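Local coordinates for protein purine nucleosidase, (IunH-1) (Sulfolobus solfataricus, PDB 3T8J) that belongs to the nucleoside hydrolase family and binds a sodium ion at the end of a central beta strand, at residues A[103-108]-A[116-121]. Sequence-based numbering, arbitrary orientation.
Sequences LAIIDL and LEFLAI. With NA (sodium ion), chain B.
Ile105, on helix 101-111, meets the ring of Phe118, on strand 116-120, and here side chain packs most closely on side chain. The methyl end of the isoleucine comes in at the ring edge, near its plane, with Ile105 CD1 3.7 Å from Phe118 CE1; Ile105 CG1 lies 4.0 Å from the same ring carbon, and the two side chains cross at about a right angle. Phe118 points toward the helix, and with CG anti to the backbone N (chi1 -165°) the ring extends on to Ile105. Ile105 also packs against Asn126 and Ala130 of helix 125-133.

The second pair, one helical turn on, is looser between side chains, although the backbones come nearer: the CA atoms of Leu108 and Leu116 are 7.7 Å apart, those of Ile105 and Phe118 9.2 Å. The CD2 branch of Leu116 packs against the carbonyl group of Leu108, 3.8 Å from both its C and its O, and so rests mainly on backbone. The nearest approach between the two side chains is 4.2 Å, from Leu108 CB to Leu116 CD2. Leu108 itself is partly exposed, whereas Ile105 and Phe118 are buried. The side-chain contacts are all apolar, and the junction is small, with 174 Å² buried in all.

Beyond the strand, Ile121 O binds the sodium ion at 2.3 Å, together with Asp9, Asp14, Ser122 and a water. Helix 101-111 thus covers a strand lying between parallel neighbours 3-8 and 141-147, the layered alpha/beta arrangement of the nucleoside hydrolase fold, with its metal site just past the strand's C-terminal end.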
loop_
_atom_site.group_PDB
_atom_site.type_symbol
_atom_site.label_atom_id
_atom_site.label_comp_id
_atom_site.label_asym_id
_atom_site.label_seq_id
_atom_site.Cartn_x
_atom_site.Cartn_y
_atom_site.Cartn_z
ATOM N N LEU A 103 30.802 2.557 -9.228
ATOM C CA LEU A 103 31.698 2.477 -10.358
ATOM C C LEU A 103 32.914 1.576 -10.076
ATOM O O LEU A 103 33.355 0.797 -10.953
ATOM C CB LEU A 103 32.091 3.879 -10.846
ATOM C CG LEU A 103 30.905 4.810 -11.158
ATOM C CD1 LEU A 103 31.413 6.208 -11.545
ATOM C CD2 LEU A 103 29.990 4.239 -12.244
ATOM N N ALA A 104 33.446 1.635 -8.851
ATOM C CA ALA A 104 34.527 0.741 -8.442
ATOM C C ALA A 104 34.103 -0.728 -8.466
ATOM O O ALA A 104 34.860 -1.599 -8.887
ATOM C CB ALA A 104 35.053 1.122 -7.047
ATOM N N ILE A 105 32.891 -1.011 -8.014
ATOM C CA ILE A 105 32.349 -2.395 -8.055
ATOM C C ILE A 105 32.309 -2.921 -9.490
ATOM O O ILE A 105 32.726 -4.049 -9.736
ATOM C CB ILE A 105 30.956 -2.470 -7.387
ATOM C CG1 ILE A 105 31.064 -2.203 -5.882
ATOM C CG2 ILE A 105 30.284 -3.848 -7.643
ATOM C CD1 ILE A 105 29.718 -1.828 -5.221
ATOM N N ILE A 106 31.856 -2.090 -10.430
ATOM C CA ILE A 106 31.823 -2.508 -11.842
ATOM C C ILE A 106 33.244 -2.792 -12.363
ATOM O O ILE A 106 33.491 -3.839 -12.993
ATOM C CB ILE A 106 31.103 -1.453 -12.695
ATOM C CG1 ILE A 106 29.615 -1.397 -12.357
ATOM C CG2 ILE A 106 31.272 -1.756 -14.200
ATOM C CD1 ILE A 106 28.919 -0.132 -12.859
ATOM N N ASP A 107 34.192 -1.895 -12.083
ATOM C CA ASP A 107 35.571 -2.080 -12.534
ATOM C C ASP A 107 36.186 -3.368 -11.974
ATOM O O ASP A 107 36.864 -4.111 -12.686
ATOM C CB ASP A 107 36.412 -0.869 -12.127
ATOM C CG ASP A 107 36.157 0.360 -13.007
ATOM O OD1 ASP A 107 35.569 0.221 -14.099
ATOM O OD2 ASP A 107 36.596 1.472 -12.615
ATOM N N LEU A 108 35.963 -3.615 -10.687
ATOM C CA LEU A 108 36.516 -4.775 -9.982
ATOM C C LEU A 108 35.852 -6.091 -10.440
ATOM O O LEU A 108 36.513 -7.134 -10.532
ATOM C CB LEU A 108 36.446 -4.559 -8.464
ATOM C CG LEU A 108 37.458 -3.528 -7.984
ATOM C CD1 LEU A 108 37.043 -3.002 -6.596
ATOM C CD2 LEU A 108 38.876 -4.068 -8.004
ATOM N N LEU A 116 35.149 -12.787 -8.247
ATOM C CA LEU A 116 34.902 -11.767 -7.214
ATOM C C LEU A 116 33.741 -12.173 -6.313
ATOM O O LEU A 116 32.675 -12.568 -6.797
ATOM C CB LEU A 116 34.612 -10.390 -7.832
ATOM C CG LEU A 116 34.626 -9.198 -6.872
ATOM C CD1 LEU A 116 35.994 -9.033 -6.217
ATOM C CD2 LEU A 116 34.192 -7.949 -7.632
ATOM N N GLU A 117 33.932 -12.023 -4.998
ATOM C CA GLU A 117 32.891 -12.246 -4.032
ATOM C C GLU A 117 32.575 -10.931 -3.340
ATOM O O GLU A 117 33.466 -10.108 -3.126
ATOM C CB GLU A 117 33.298 -13.327 -3.031
ATOM C CG GLU A 117 33.594 -14.683 -3.757
ATOM C CD GLU A 117 33.955 -15.810 -2.802
ATOM O OE1 GLU A 117 33.102 -16.158 -1.956
ATOM O OE2 GLU A 117 35.087 -16.379 -2.923
ATOM N N PHE A 118 31.313 -10.741 -3.007
ATOM C CA PHE A 118 30.842 -9.479 -2.411
ATOM C C PHE A 118 30.275 -9.746 -1.026
ATOM O O PHE A 118 29.291 -10.466 -0.878
ATOM C CB PHE A 118 29.772 -8.833 -3.320
ATOM C CG PHE A 118 29.467 -7.409 -3.012
ATOM C CD1 PHE A 118 30.080 -6.383 -3.721
ATOM C CD2 PHE A 118 28.531 -7.081 -2.044
ATOM C CE1 PHE A 118 29.801 -5.044 -3.425
ATOM C CE2 PHE A 118 28.244 -5.734 -1.741
ATOM C CZ PHE A 118 28.879 -4.719 -2.464
ATOM N N LEU A 119 30.902 -9.156 0.004
ATOM C CA LEU A 119 30.454 -9.337 1.382
ATOM C C LEU A 119 29.572 -8.134 1.744
ATOM O O LEU A 119 30.064 -7.038 2.059
ATOM C CB LEU A 119 31.667 -9.505 2.298
ATOM C CG LEU A 119 31.388 -9.714 3.779
ATOM C CD1 LEU A 119 30.503 -10.932 4.059
ATOM C CD2 LEU A 119 32.709 -9.823 4.562
ATOM N N ALA A 120 28.262 -8.362 1.605
ATOM C CA ALA A 120 27.214 -7.368 1.781
ATOM C C ALA A 120 26.714 -7.430 3.215
ATOM O O ALA A 120 25.664 -8.026 3.506
ATOM C CB ALA A 120 26.055 -7.635 0.788
ATOM N N ILE A 121 27.461 -6.775 4.106
ATOM C CA ILE A 121 27.132 -6.742 5.546
ATOM C C ILE A 121 26.460 -5.437 5.978
ATOM O O ILE A 121 26.441 -5.107 7.156
ATOM C CB ILE A 121 28.370 -7.062 6.430
ATOM C CG1 ILE A 121 29.597 -6.226 6.049
ATOM C CG2 ILE A 121 28.717 -8.560 6.318
ATOM C CD1 ILE A 121 30.736 -6.237 7.110
HETATM NA NA NA B . 27.630 -3.321 7.921
HETATM O O HOH W 1 27.252 -3.448 10.241
#